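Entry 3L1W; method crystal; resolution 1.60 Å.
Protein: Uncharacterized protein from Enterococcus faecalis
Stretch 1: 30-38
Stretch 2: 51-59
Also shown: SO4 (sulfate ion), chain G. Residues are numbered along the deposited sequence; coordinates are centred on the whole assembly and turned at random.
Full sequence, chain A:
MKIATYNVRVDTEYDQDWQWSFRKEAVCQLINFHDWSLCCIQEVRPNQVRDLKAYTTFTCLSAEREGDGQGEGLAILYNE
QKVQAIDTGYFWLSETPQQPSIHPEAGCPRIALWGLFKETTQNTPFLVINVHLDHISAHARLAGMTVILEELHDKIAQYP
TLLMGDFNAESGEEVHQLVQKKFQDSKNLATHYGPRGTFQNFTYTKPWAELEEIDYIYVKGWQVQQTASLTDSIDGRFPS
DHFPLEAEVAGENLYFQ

Stretch 1 30-38: LINFHDWSL
Stretch 2 51-59: DLKAYTTFT

Each stretch is the last turn of a helix followed by an irregular loop that enters a strand at its last residue. Residues 30-34 are helical (phi/psi near -63/-45), closed by backbone bonds from His34 N to Leu30 O and Asp35 N to Ile31 O, both 3.0 Å. Asp35 then turns the chain with positive phi (57/44), Trp36 is extended (-66/167), Ser37 returns to -62/-40, and Leu38 enters a strand (-157/156). In the second stretch residues 51-55 are helical, with Tyr55 N to Asp51 O at 2.8 Å and Thr56 N to Leu52 O at 3.1 Å; Tyr55 already relaxes to -112/-3. Thr56 leaves the helix at -110/167, followed by Thr57 (-88/1), Phe58 (-92/151) and Thr59, in strand (-73/142). The register is set by Asn32 and Thr56, whose CA atoms lie 5.7 Å apart, so the residue just past the second helix lies beside the first helix two residues before its last helical residue; beyond the helices the two chains run in broadly the same direction.

Asn32 (m, chi2 -16°) points its CA-to-CB bond sideways, but its amide reaches the second backbone. Asn32 ND2 donates to Tyr55 O (3.0 Å, 141°), and Asn32 OD1 accepts from Thr57 N (2.9 Å, 144°); one side chain thus serves both a carbonyl and an NH where the helix gives way to loop. Asn32 OD1 also lies 3.1 Å from Thr56 CA. Thr56 (p) braces this turn within its own stretch: its OG1 donates to Leu52 O (2.8 Å) and accepts from Phe58 N (3.2 Å, 162°).

A water links the end of the first helix and Asp35 to Thr57, donating to Asn32 O (2.8 Å) and Asp35 OD1 (2.9 Å) and accepting from Thr57 OG1 (2.7 Å); Thr57 is p, Asp35 t.

The apolar contact centres on Ile31 (m, t) and Phe58 (m, chi2 80°), both pointing toward the opposing stretch. Ile31 CG2 approaches Phe58 CE1 to 3.5 Å and Thr56 CG2 to 4.1 Å, while Ile31 CD1 meets Leu52 CD2 at 3.9 Å; Leu52 is m, t. Phe58 covers the bend after the first helix with its ring edge: CE2 is 3.1 Å from Trp36 O and CZ 4.1 Å from Asp35 CA. The carbonyl oxygen near the ring plane faces the slightly positive rim of the aromatic ring.

Trp36 (m, chi2 -78°) points sideways and Ser37 (m) away from the second stretch; Ser37 OG instead donates to sulfate O4 (2.5 Å), an ion probably from the crystallisation liquor.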

# COMPACT_ATOMS: atom_id res chain seq x y z
N LEU A 30 1.99 6.80 7.30
CA LEU A 30 1.77 6.44 5.91
C LEU A 30 3.10 6.48 5.17
O LEU A 30 3.46 5.54 4.46
CB LEU A 30 0.76 7.40 5.26
CG LEU A 30 0.33 7.14 3.81
CD1 LEU A 30 -0.98 7.86 3.53
CD2 LEU A 30 1.39 7.58 2.79
N ILE A 31 3.84 7.58 5.35
CA ILE A 31 5.15 7.72 4.74
C ILE A 31 6.08 6.59 5.16
O ILE A 31 6.75 5.97 4.32
CB ILE A 31 5.75 9.12 5.08
CG1 ILE A 31 4.90 10.20 4.40
CG2 ILE A 31 7.22 9.19 4.65
CD1 ILE A 31 5.14 11.62 4.94
N ASN A 32 6.12 6.28 6.45
CA ASN A 32 7.02 5.21 6.91
C ASN A 32 6.67 3.85 6.32
O ASN A 32 7.57 3.06 5.99
CB ASN A 32 7.03 5.11 8.43
CG ASN A 32 7.77 6.25 9.08
OD1 ASN A 32 8.53 6.97 8.43
ND2 ASN A 32 7.55 6.42 10.37
N PHE A 33 5.37 3.59 6.21
CA PHE A 33 4.89 2.31 5.71
C PHE A 33 5.18 2.10 4.23
O PHE A 33 5.64 1.04 3.82
CB PHE A 33 3.39 2.13 5.98
CG PHE A 33 2.82 0.88 5.38
CD1 PHE A 33 3.08 -0.36 5.95
CD2 PHE A 33 2.04 0.94 4.24
CE1 PHE A 33 2.55 -1.52 5.39
CE2 PHE A 33 1.51 -0.22 3.67
CZ PHE A 33 1.77 -1.44 4.24
N HIS A 34 4.92 3.12 3.42
CA HIS A 34 5.19 3.00 2.00
C HIS A 34 6.69 3.00 1.66
O HIS A 34 7.11 2.33 0.71
CB HIS A 34 4.35 3.99 1.19
CG HIS A 34 2.89 3.67 1.27
ND1 HIS A 34 2.29 2.72 0.46
CD2 HIS A 34 1.91 4.12 2.10
CE1 HIS A 34 1.01 2.62 0.77
NE2 HIS A 34 0.76 3.45 1.77
N ASP A 35 7.46 3.74 2.46
CA ASP A 35 8.91 3.54 2.53
C ASP A 35 9.60 3.67 1.17
O ASP A 35 10.46 2.87 0.82
CB ASP A 35 9.17 2.15 3.12
CG ASP A 35 10.60 1.95 3.55
OD1 ASP A 35 11.25 2.90 4.01
OD2 ASP A 35 11.07 0.79 3.47
N TRP A 36 9.22 4.70 0.42
CA TRP A 36 9.81 4.95 -0.90
C TRP A 36 11.29 5.33 -0.78
O TRP A 36 11.78 5.61 0.31
CB TRP A 36 9.08 6.11 -1.58
CG TRP A 36 7.57 6.03 -1.54
CD1 TRP A 36 6.76 5.25 -2.33
CD2 TRP A 36 6.69 6.81 -0.71
NE1 TRP A 36 5.43 5.48 -2.01
CE2 TRP A 36 5.37 6.43 -1.03
CE3 TRP A 36 6.90 7.77 0.28
CZ2 TRP A 36 4.26 6.99 -0.39
CZ3 TRP A 36 5.81 8.33 0.91
CH2 TRP A 36 4.50 7.95 0.57
N SER A 37 12.01 5.32 -1.91
CA SER A 37 13.36 5.89 -1.93
C SER A 37 13.33 7.37 -1.61
O SER A 37 14.20 7.87 -0.90
CB SER A 37 14.02 5.71 -3.30
OG SER A 37 14.51 4.40 -3.49
N LEU A 38 12.33 8.07 -2.15
CA LEU A 38 12.22 9.50 -1.90
C LEU A 38 10.78 9.95 -2.11
O LEU A 38 10.02 9.31 -2.83
CB LEU A 38 13.16 10.29 -2.82
CG LEU A 38 12.88 10.16 -4.32
CD1 LEU A 38 11.96 11.29 -4.77
CD2 LEU A 38 14.19 10.22 -5.10
N ASP A 51 8.09 17.82 12.48
CA ASP A 51 7.39 16.56 12.69
C ASP A 51 7.80 15.49 11.67
O ASP A 51 7.95 14.32 12.03
CB ASP A 51 5.86 16.77 12.65
CG ASP A 51 5.34 17.46 13.90
OD1 ASP A 51 5.99 17.38 14.97
OD2 ASP A 51 4.26 18.07 13.82
N LEU A 52 7.99 15.88 10.41
CA LEU A 52 8.46 14.90 9.42
C LEU A 52 9.82 14.34 9.82
O LEU A 52 10.05 13.14 9.71
CB LEU A 52 8.54 15.52 8.03
CG LEU A 52 7.19 15.83 7.38
CD1 LEU A 52 7.38 16.57 6.06
CD2 LEU A 52 6.39 14.56 7.18
N LYS A 53 10.73 15.21 10.26
CA LYS A 53 12.03 14.74 10.72
C LYS A 53 11.92 13.84 11.95
O LYS A 53 12.65 12.86 12.07
CB LYS A 53 12.96 15.92 11.02
CG LYS A 53 13.33 16.75 9.79
CD LYS A 53 14.21 17.94 10.19
CE LYS A 53 14.55 18.79 8.98
NZ LYS A 53 15.26 20.06 9.37
N ALA A 54 11.03 14.19 12.87
CA ALA A 54 10.94 13.47 14.14
C ALA A 54 10.24 12.12 14.00
O ALA A 54 10.63 11.14 14.63
CB ALA A 54 10.24 14.33 15.18
N TYR A 55 9.20 12.09 13.16
CA TYR A 55 8.30 10.94 13.13
C TYR A 55 8.34 10.08 11.87
O TYR A 55 7.64 9.08 11.79
CB TYR A 55 6.85 11.39 13.42
CG TYR A 55 6.70 11.95 14.80
CD1 TYR A 55 6.66 11.11 15.90
CD2 TYR A 55 6.59 13.32 15.01
CE1 TYR A 55 6.52 11.62 17.18
CE2 TYR A 55 6.45 13.84 16.29
CZ TYR A 55 6.42 12.98 17.37
OH TYR A 55 6.29 13.47 18.65
N THR A 56 9.14 10.47 10.89
CA THR A 56 9.42 9.56 9.78
C THR A 56 10.86 9.10 9.85
O THR A 56 11.69 9.65 10.59
CB THR A 56 9.16 10.17 8.36
OG1 THR A 56 10.27 10.99 7.99
CG2 THR A 56 7.87 10.99 8.32
N THR A 57 11.16 8.07 9.06
CA THR A 57 12.48 7.47 9.03
C THR A 57 13.40 8.17 8.02
O THR A 57 14.55 7.79 7.87
CB THR A 57 12.36 6.00 8.63
OG1 THR A 57 11.68 5.91 7.37
CG2 THR A 57 11.54 5.24 9.67
N PHE A 58 12.89 9.21 7.36
CA PHE A 58 13.59 9.82 6.23
C PHE A 58 14.51 11.00 6.56
O PHE A 58 14.29 11.73 7.51
CB PHE A 58 12.58 10.33 5.19
CG PHE A 58 11.91 9.24 4.42
CD1 PHE A 58 10.85 8.54 4.97
CD2 PHE A 58 12.33 8.92 3.15
CE1 PHE A 58 10.23 7.52 4.26
CE2 PHE A 58 11.71 7.90 2.42
CZ PHE A 58 10.66 7.20 2.98
N THR A 59 15.55 11.17 5.74
CA THR A 59 16.31 12.41 5.74
C THR A 59 15.44 13.45 5.05
O THR A 59 14.72 13.12 4.11
CB THR A 59 17.64 12.22 4.99
OG1 THR A 59 18.42 11.23 5.67
CG2 THR A 59 18.44 13.53 4.96
S SO4 G . 12.51 1.36 -3.27
O1 SO4 G . 11.67 1.75 -2.13
O2 SO4 G . 13.73 0.75 -2.75
O3 SO4 G . 11.80 0.40 -4.10
O4 SO4 G . 12.87 2.55 -4.05
O HOH W 1 10.22 3.71 6.61